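Long-range contacts in tegumental protein 20.8 kDa (Clonorchis sinensis, PDB 5X2E), which binds a calcium ion in the calmodulin-like EF-hand domain described here, the N-terminal part of a longer tegumental-allergen-like protein: residues I4-V8 / E67-R72; N16-Y20 / N48-L54; W40-P46 / T56-L61. All blocks are in the same frame, centred on the assembly; numbering follows the deposited sequence.

Contact 1 (I4-V8 / E67-R72); sequences INIFV and EIIDFR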
# COMPACT_ATOMS: atom_id res chain seq x y z
N ILE A 4 -4.91 -5.37 3.02
CA ILE A 4 -5.84 -4.68 2.12
C ILE A 4 -6.06 -3.24 2.61
O ILE A 4 -5.89 -2.27 1.86
CB ILE A 4 -7.20 -5.45 2.02
CG1 ILE A 4 -6.99 -6.79 1.30
CG2 ILE A 4 -8.22 -4.63 1.28
CD1 ILE A 4 -8.06 -7.87 1.55
N ASN A 5 -6.40 -3.13 3.88
CA ASN A 5 -6.60 -1.86 4.54
C ASN A 5 -5.35 -0.97 4.52
O ASN A 5 -5.42 0.22 4.23
CB ASN A 5 -7.00 -2.15 5.97
CG ASN A 5 -7.48 -0.94 6.73
OD1 ASN A 5 -7.16 0.19 6.42
ND2 ASN A 5 -8.24 -1.21 7.79
N ILE A 6 -4.19 -1.55 4.84
CA ILE A 6 -2.97 -0.76 4.93
C ILE A 6 -2.59 -0.21 3.55
O ILE A 6 -2.19 0.95 3.44
CB ILE A 6 -1.83 -1.59 5.58
CG1 ILE A 6 -2.18 -1.88 7.06
CG2 ILE A 6 -0.48 -0.86 5.46
CD1 ILE A 6 -1.41 -3.02 7.69
N PHE A 7 -2.77 -1.01 2.50
CA PHE A 7 -2.47 -0.54 1.14
C PHE A 7 -3.31 0.71 0.85
O PHE A 7 -2.80 1.73 0.38
CB PHE A 7 -2.77 -1.58 0.05
CG PHE A 7 -2.39 -1.10 -1.31
CD1 PHE A 7 -1.17 -1.47 -1.85
CD2 PHE A 7 -3.25 -0.29 -2.07
CE1 PHE A 7 -0.77 -1.01 -3.09
CE2 PHE A 7 -2.85 0.18 -3.31
CZ PHE A 7 -1.61 -0.18 -3.82
N VAL A 8 -4.61 0.60 1.09
CA VAL A 8 -5.49 1.73 0.85
C VAL A 8 -5.13 2.93 1.71
O VAL A 8 -5.09 4.06 1.22
CB VAL A 8 -6.96 1.30 1.03
CG1 VAL A 8 -7.88 2.52 1.06
CG2 VAL A 8 -7.33 0.34 -0.09
N GLU A 67 -9.92 -7.00 -4.62
CA GLU A 67 -10.10 -6.91 -3.15
C GLU A 67 -9.77 -5.52 -2.58
O GLU A 67 -10.46 -5.01 -1.69
CB GLU A 67 -9.25 -7.96 -2.44
CG GLU A 67 -9.72 -9.35 -2.69
CD GLU A 67 -8.86 -10.35 -1.97
OE1 GLU A 67 -9.14 -10.65 -0.79
OE2 GLU A 67 -7.89 -10.84 -2.60
N ILE A 68 -8.72 -4.90 -3.10
CA ILE A 68 -8.39 -3.56 -2.67
C ILE A 68 -9.45 -2.60 -3.20
O ILE A 68 -9.85 -1.67 -2.50
CB ILE A 68 -6.98 -3.14 -3.15
CG1 ILE A 68 -5.91 -3.57 -2.15
CG2 ILE A 68 -6.88 -1.63 -3.31
CD1 ILE A 68 -5.75 -5.05 -2.07
N ILE A 69 -9.88 -2.80 -4.43
CA ILE A 69 -10.88 -1.91 -5.01
C ILE A 69 -12.19 -1.95 -4.21
O ILE A 69 -12.80 -0.92 -3.94
CB ILE A 69 -11.13 -2.24 -6.48
CG1 ILE A 69 -9.86 -1.97 -7.31
CG2 ILE A 69 -12.30 -1.43 -7.01
CD1 ILE A 69 -9.96 -2.53 -8.71
N ASP A 70 -12.62 -3.15 -3.83
CA ASP A 70 -13.85 -3.30 -3.03
C ASP A 70 -13.70 -2.55 -1.73
O ASP A 70 -14.59 -1.80 -1.32
CB ASP A 70 -14.13 -4.76 -2.73
CG ASP A 70 -14.97 -5.41 -3.79
OD1 ASP A 70 -15.62 -4.67 -4.54
OD2 ASP A 70 -14.99 -6.65 -3.85
N PHE A 71 -12.56 -2.75 -1.08
CA PHE A 71 -12.33 -2.09 0.19
C PHE A 71 -12.32 -0.58 0.01
O PHE A 71 -12.87 0.14 0.82
CB PHE A 71 -11.03 -2.56 0.85
CG PHE A 71 -10.77 -1.92 2.19
CD1 PHE A 71 -10.01 -0.76 2.30
CD2 PHE A 71 -11.30 -2.48 3.35
CE1 PHE A 71 -9.80 -0.16 3.53
CE2 PHE A 71 -11.07 -1.90 4.59
CZ PHE A 71 -10.33 -0.74 4.68
N ARG A 72 -11.66 -0.11 -1.04
CA ARG A 72 -11.63 1.31 -1.35
C ARG A 72 -13.02 1.88 -1.53
O ARG A 72 -13.32 2.93 -0.98
CB ARG A 72 -10.81 1.52 -2.63
CG ARG A 72 -10.66 2.98 -3.09
CD ARG A 72 -9.35 3.58 -2.67
NE ARG A 72 -8.19 2.83 -3.16
CZ ARG A 72 -6.93 3.19 -2.91
NH1 ARG A 72 -6.68 4.25 -2.14
NH2 ARG A 72 -5.91 2.48 -3.41
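Helix 3-10, the entering helix of the calcium-binding EF-hand, is crossed here by helix 65-79, the next helix in the chain after helix 54-61; the short axes pass 9.4 Å apart at 70°, and no hydrogen bond joins residues 4-8 to residues 67-72. Glu67 O is 3.7 Å from Ile4 CG2, while the Glu67 carboxylate OE2 is hydrogen-bonded to Lys64 N. Ile68 lies between several apolar groups, with CD1 4.0 Å from Ile4 CG1 and CG2 3.8 Å from Val8 CG2 and 4.1 Å from Phe7 CD2. Phe71 is directed at the partner helix. Its CB meets Ile4 CG2 at 3.5 Å, and Asn5 CA sits over one ring face in a CH-pi contact, 4.1 Å from the centroid and 27° off the normal. Arg72 extends to the calcium loop, where NH2 forms a salt bridge with the calcium ligand Asp11; the same guanidinium lays one face against Val8, with Arg72 NH1 3.8 Å from Val8 CG1.

Contact 2 (N16-Y20 / N48-L54); sequences NVISY and NTGSITL. With CA (calcium ion), chain B.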
# COMPACT_ATOMS: atom_id res chain seq x y z
N ASN A 16 -3.41 3.62 -6.87
CA ASN A 16 -3.02 2.20 -6.86
C ASN A 16 -1.55 1.99 -7.21
O ASN A 16 -1.11 0.88 -7.55
CB ASN A 16 -3.92 1.37 -7.77
CG ASN A 16 -5.34 1.38 -7.30
OD1 ASN A 16 -5.62 1.05 -6.15
ND2 ASN A 16 -6.26 1.83 -8.16
N VAL A 17 -0.78 3.05 -7.01
CA VAL A 17 0.66 2.98 -6.95
C VAL A 17 1.06 3.68 -5.65
O VAL A 17 0.74 4.87 -5.45
CB VAL A 17 1.33 3.67 -8.13
CG1 VAL A 17 2.84 3.52 -8.02
CG2 VAL A 17 0.81 3.08 -9.47
N ILE A 18 1.75 2.96 -4.77
CA ILE A 18 2.31 3.54 -3.57
C ILE A 18 3.66 4.17 -3.94
O ILE A 18 4.61 3.51 -4.40
CB ILE A 18 2.47 2.48 -2.46
CG1 ILE A 18 1.08 2.15 -1.90
CG2 ILE A 18 3.47 2.96 -1.40
CD1 ILE A 18 1.12 1.02 -0.83
N SER A 19 3.73 5.48 -3.81
CA SER A 19 4.99 6.16 -4.01
C SER A 19 5.87 6.00 -2.77
O SER A 19 5.38 5.77 -1.64
CB SER A 19 4.74 7.65 -4.30
OG SER A 19 4.39 8.30 -3.09
N TYR A 20 7.17 6.15 -2.95
CA TYR A 20 8.05 6.09 -1.80
C TYR A 20 7.73 7.20 -0.75
O TYR A 20 7.65 6.90 0.44
CB TYR A 20 9.49 6.10 -2.23
CG TYR A 20 9.99 4.87 -3.00
CD1 TYR A 20 9.25 3.70 -3.10
CD2 TYR A 20 11.24 4.91 -3.62
CE1 TYR A 20 9.76 2.58 -3.77
CE2 TYR A 20 11.74 3.83 -4.31
CZ TYR A 20 10.99 2.66 -4.39
OH TYR A 20 11.57 1.59 -5.07
N ASN A 48 13.02 -2.94 -8.28
CA ASN A 48 13.52 -1.58 -8.08
C ASN A 48 13.02 -0.62 -9.17
O ASN A 48 13.78 0.11 -9.80
CB ASN A 48 15.05 -1.60 -8.01
CG ASN A 48 15.62 -0.36 -7.38
OD1 ASN A 48 14.89 0.44 -6.78
ND2 ASN A 48 16.93 -0.20 -7.47
N THR A 49 11.71 -0.64 -9.38
CA THR A 49 11.08 0.20 -10.38
C THR A 49 10.90 1.62 -9.86
O THR A 49 10.65 2.53 -10.64
CB THR A 49 9.69 -0.34 -10.80
OG1 THR A 49 8.80 -0.27 -9.68
CG2 THR A 49 9.80 -1.79 -11.29
N GLY A 50 10.97 1.80 -8.55
CA GLY A 50 10.82 3.11 -7.96
C GLY A 50 9.47 3.40 -7.34
O GLY A 50 9.23 4.51 -6.87
N SER A 51 8.57 2.41 -7.33
CA SER A 51 7.26 2.57 -6.69
C SER A 51 6.67 1.18 -6.51
O SER A 51 7.24 0.18 -7.00
CB SER A 51 6.33 3.45 -7.49
OG SER A 51 6.06 2.86 -8.75
N ILE A 52 5.55 1.11 -5.81
CA ILE A 52 4.95 -0.17 -5.48
C ILE A 52 3.55 -0.21 -6.07
O ILE A 52 2.65 0.49 -5.62
CB ILE A 52 4.91 -0.37 -3.95
CG1 ILE A 52 6.34 -0.58 -3.37
CG2 ILE A 52 3.97 -1.53 -3.60
CD1 ILE A 52 6.45 -0.37 -1.88
N THR A 53 3.33 -1.05 -7.07
CA THR A 53 2.01 -1.12 -7.69
C THR A 53 1.09 -2.06 -6.94
O THR A 53 1.53 -3.01 -6.27
CB THR A 53 2.09 -1.60 -9.16
OG1 THR A 53 2.56 -2.96 -9.19
CG2 THR A 53 3.03 -0.73 -9.97
N LEU A 54 -0.20 -1.79 -7.07
CA LEU A 54 -1.20 -2.69 -6.52
C LEU A 54 -0.97 -4.12 -7.06
O LEU A 54 -1.09 -5.09 -6.29
CB LEU A 54 -2.60 -2.19 -6.89
CG LEU A 54 -3.72 -3.09 -6.43
CD1 LEU A 54 -3.67 -3.28 -4.93
CD2 LEU A 54 -5.06 -2.47 -6.85
CA CA B . -0.43 6.73 -4.68
O HOH W 1 8.00 6.59 -5.71
O HOH W 2 14.13 1.05 -4.59
O HOH W 3 1.25 7.97 -5.74
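Val17 O binds the calcium ion at 2.3 Å, and water 3 is a further ligand at the same distance; Asp11, Asp13, Thr15 and Glu22 complete the site. The residue that ligates the metal through its carbonyl therefore also belongs to the short antiparallel sheet that joins the two loops of an EF-hand pair. Three backbone hydrogen bonds join the segments. Ile18 and Ile52 form the hydrogen-bonded pair, with Ile18 N to Ile52 O at 2.8 Å and Ile52 N to Ile18 O at 2.9 Å; at the end of the ladder, just outside the strands, Leu54 N adds a bond to Asn16 O at 2.9 Å. Val17 and Thr53 are a non-hydrogen-bonded pair, their CA atoms 4.4 Å apart, and Val17 CA makes a CA-H...O contact with Ile52 O at 3.5 Å.

Past the strands, water takes over. Water 1 accepts from Tyr20 N (2.9 Å) and donates to Gly50 O (2.7 Å); water 2 donates to both Tyr20 OH (2.7 Å) and Asn48 OD1 (2.4 Å). The Tyr20 ring lays a face over the Gly50 backbone, OH reaching 3.4 Å from Gly50 CA, and the hydroxyl is hydrogen-bonded to Asp45. Gly50 has phi/psi of 102°/3°, where a CB would jam against the preceding carbonyl.

Val17 and Thr53 share one face of the sheet. On the other, Ile18 and Ile52 pack CB to CB at 4.0 Å and point into the core, where Phe7 and Ile10 of helix 3-10 touch Ile18, Trp40 of helix 35-44 touches both isoleucines, and Phe44 touches Ile52.

Contact 3 (W40-P46 / T56-L61); sequences WKQLFDP and TFCSKL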
# COMPACT_ATOMS: atom_id res chain seq x y z
N TRP A 40 9.39 -2.95 2.68
CA TRP A 40 8.34 -2.82 1.66
C TRP A 40 8.94 -2.76 0.26
O TRP A 40 8.40 -3.34 -0.70
CB TRP A 40 7.47 -1.58 1.93
CG TRP A 40 6.35 -1.86 2.91
CD1 TRP A 40 6.49 -2.24 4.23
CD2 TRP A 40 4.94 -1.85 2.63
NE1 TRP A 40 5.25 -2.45 4.78
CE2 TRP A 40 4.28 -2.22 3.82
CE3 TRP A 40 4.17 -1.57 1.49
CZ2 TRP A 40 2.90 -2.31 3.91
CZ3 TRP A 40 2.78 -1.64 1.59
CH2 TRP A 40 2.17 -2.02 2.79
N LYS A 41 10.04 -2.03 0.12
CA LYS A 41 10.68 -1.93 -1.19
C LYS A 41 11.17 -3.32 -1.62
O LYS A 41 11.01 -3.71 -2.77
CB LYS A 41 11.85 -0.94 -1.16
CG LYS A 41 11.49 0.53 -1.01
CD LYS A 41 12.74 1.41 -0.93
CE LYS A 41 12.38 2.91 -0.89
NZ LYS A 41 13.58 3.78 -0.89
N GLN A 42 11.74 -4.07 -0.68
CA GLN A 42 12.29 -5.36 -1.02
C GLN A 42 11.22 -6.39 -1.33
O GLN A 42 11.36 -7.19 -2.25
CB GLN A 42 13.16 -5.83 0.12
CG GLN A 42 14.44 -5.03 0.20
CD GLN A 42 15.40 -5.56 1.25
OE1 GLN A 42 15.14 -6.58 1.89
NE2 GLN A 42 16.53 -4.87 1.42
N LEU A 43 10.15 -6.39 -0.55
CA LEU A 43 9.07 -7.34 -0.78
C LEU A 43 8.19 -6.98 -2.00
O LEU A 43 7.79 -7.87 -2.76
CB LEU A 43 8.18 -7.46 0.48
CG LEU A 43 8.81 -8.06 1.75
CD1 LEU A 43 7.92 -7.90 2.98
CD2 LEU A 43 9.14 -9.54 1.58
N PHE A 44 7.93 -5.69 -2.21
CA PHE A 44 6.88 -5.23 -3.15
C PHE A 44 7.39 -4.43 -4.33
O PHE A 44 6.62 -4.09 -5.23
CB PHE A 44 5.84 -4.42 -2.39
CG PHE A 44 5.25 -5.15 -1.25
CD1 PHE A 44 4.71 -6.42 -1.40
CD2 PHE A 44 5.20 -4.54 0.01
CE1 PHE A 44 4.15 -7.10 -0.32
CE2 PHE A 44 4.65 -5.20 1.09
CZ PHE A 44 4.13 -6.48 0.93
N ASP A 45 8.68 -4.11 -4.32
CA ASP A 45 9.33 -3.50 -5.50
C ASP A 45 10.65 -4.21 -5.73
O ASP A 45 11.70 -3.56 -5.76
CB ASP A 45 9.55 -1.98 -5.31
CG ASP A 45 10.00 -1.30 -6.59
OD1 ASP A 45 9.77 -1.85 -7.71
OD2 ASP A 45 10.59 -0.19 -6.50
N PRO A 46 10.62 -5.55 -5.90
CA PRO A 46 11.89 -6.28 -5.94
C PRO A 46 12.76 -5.91 -7.12
O PRO A 46 13.99 -6.01 -7.00
CB PRO A 46 11.44 -7.75 -6.03
CG PRO A 46 10.06 -7.67 -6.64
CD PRO A 46 9.46 -6.46 -6.03
N THR A 56 1.82 -5.73 -8.01
CA THR A 56 2.95 -6.45 -7.42
C THR A 56 2.68 -6.76 -5.94
O THR A 56 3.01 -7.83 -5.44
CB THR A 56 4.24 -5.65 -7.59
OG1 THR A 56 4.48 -5.47 -9.00
CG2 THR A 56 5.40 -6.40 -6.99
N PHE A 57 2.07 -5.79 -5.26
CA PHE A 57 1.66 -5.97 -3.88
C PHE A 57 0.76 -7.22 -3.78
O PHE A 57 1.01 -8.12 -2.97
CB PHE A 57 0.94 -4.70 -3.40
CG PHE A 57 0.45 -4.73 -1.99
CD1 PHE A 57 -0.88 -5.01 -1.71
CD2 PHE A 57 1.30 -4.39 -0.94
CE1 PHE A 57 -1.35 -4.97 -0.40
CE2 PHE A 57 0.83 -4.34 0.35
CZ PHE A 57 -0.50 -4.63 0.62
N CYS A 58 -0.23 -7.30 -4.67
CA CYS A 58 -1.18 -8.40 -4.63
C CYS A 58 -0.53 -9.73 -5.01
O CYS A 58 -0.81 -10.77 -4.41
CB CYS A 58 -2.36 -8.13 -5.56
SG CYS A 58 -3.51 -6.89 -4.93
N SER A 59 0.32 -9.72 -6.03
CA SER A 59 0.98 -10.96 -6.43
C SER A 59 1.83 -11.55 -5.28
O SER A 59 1.86 -12.76 -5.07
CB SER A 59 1.84 -10.72 -7.66
OG SER A 59 1.00 -10.45 -8.77
N LYS A 60 2.51 -10.68 -4.55
CA LYS A 60 3.38 -11.14 -3.46
C LYS A 60 2.57 -11.69 -2.29
O LYS A 60 3.01 -12.61 -1.62
CB LYS A 60 4.30 -10.02 -2.98
CG LYS A 60 5.34 -9.59 -4.01
CD LYS A 60 6.38 -10.68 -4.30
CE LYS A 60 7.34 -10.20 -5.38
NZ LYS A 60 8.43 -11.16 -5.68
N LEU A 61 1.40 -11.11 -2.06
CA LEU A 61 0.61 -11.47 -0.88
C LEU A 61 -0.49 -12.49 -1.17
O LEU A 61 -1.17 -12.94 -0.25
CB LEU A 61 -0.00 -10.21 -0.26
CG LEU A 61 1.05 -9.25 0.29
CD1 LEU A 61 0.42 -7.92 0.70
CD2 LEU A 61 1.73 -9.88 1.48
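Phe44 offers a face of its ring to the edge of Phe57: the centroids are 4.9 Å apart, the planes meet at 52°, and Phe44 CZ comes 4.0 Å from Phe57 CE2. Trp40, one helical turn earlier, reaches the same phenylalanine differently. Its six-membered ring and that of Phe57 are inclined by only 25°, but the centroids are 5.6 Å apart, so the rings are slid past one another with little overlap, and the closest approach is Trp40 CZ3 to Phe57 CE2 at 3.6 Å. Together the three rings form an aromatic cluster between helix 35-44 and helix 54-61, the entering and exiting helices of the second EF-hand. The short axes run 10.1 Å apart with 76° between their directions, so the helices are splayed and side chains fill the space between them. Ile52, on strand 51-53 between the two helices in the chain, touches Trp40 and Phe44, while Phe7 of helix 3-10 meets the Phe57 ring.

Toward the exposed side, Leu61 CG lies 3.8 Å from Phe44 CE1, and Lys60 places CB at the edge of the Phe44 ring, 4.0 Å from CD1. The aliphatic part of the lysine continues past the end of helix 35-44: Lys60 CG is 3.2 Å from Leu43 O, and Lys60 CE is 3.9 Å from Pro46 CG. The Thr56 methyl CG2 sits 3.1 Å from Phe44 O.

How the contacts relate
Each contact has three buried residues, but contact 1 has no exposed touching residue, contact 2 one and contact 3 three, so contact 3 is the most open. Contact 2 is the polar one, built from backbone hydrogen bonds, bridging waters and a calcium ligand; contacts 1 and 3 are helix crossings of similar size but opposite sign, -70° and 76°, with no hydrogen bond across either. Contact 3 is internal to the second EF-hand, contact 2 joins the two EF-hand loops, and contact 1 packs helix 65-79 against helix 3-10. Phe7 ties them together: its CD1 is 3.5 Å from Ile18 CD1 and 3.6 Å from Phe57 CD1. Polar links also exist, with Arg72 NH2 3.1 Å from Asn16 OD1 and Asp45 OD2 2.5 Å from Tyr20 OH.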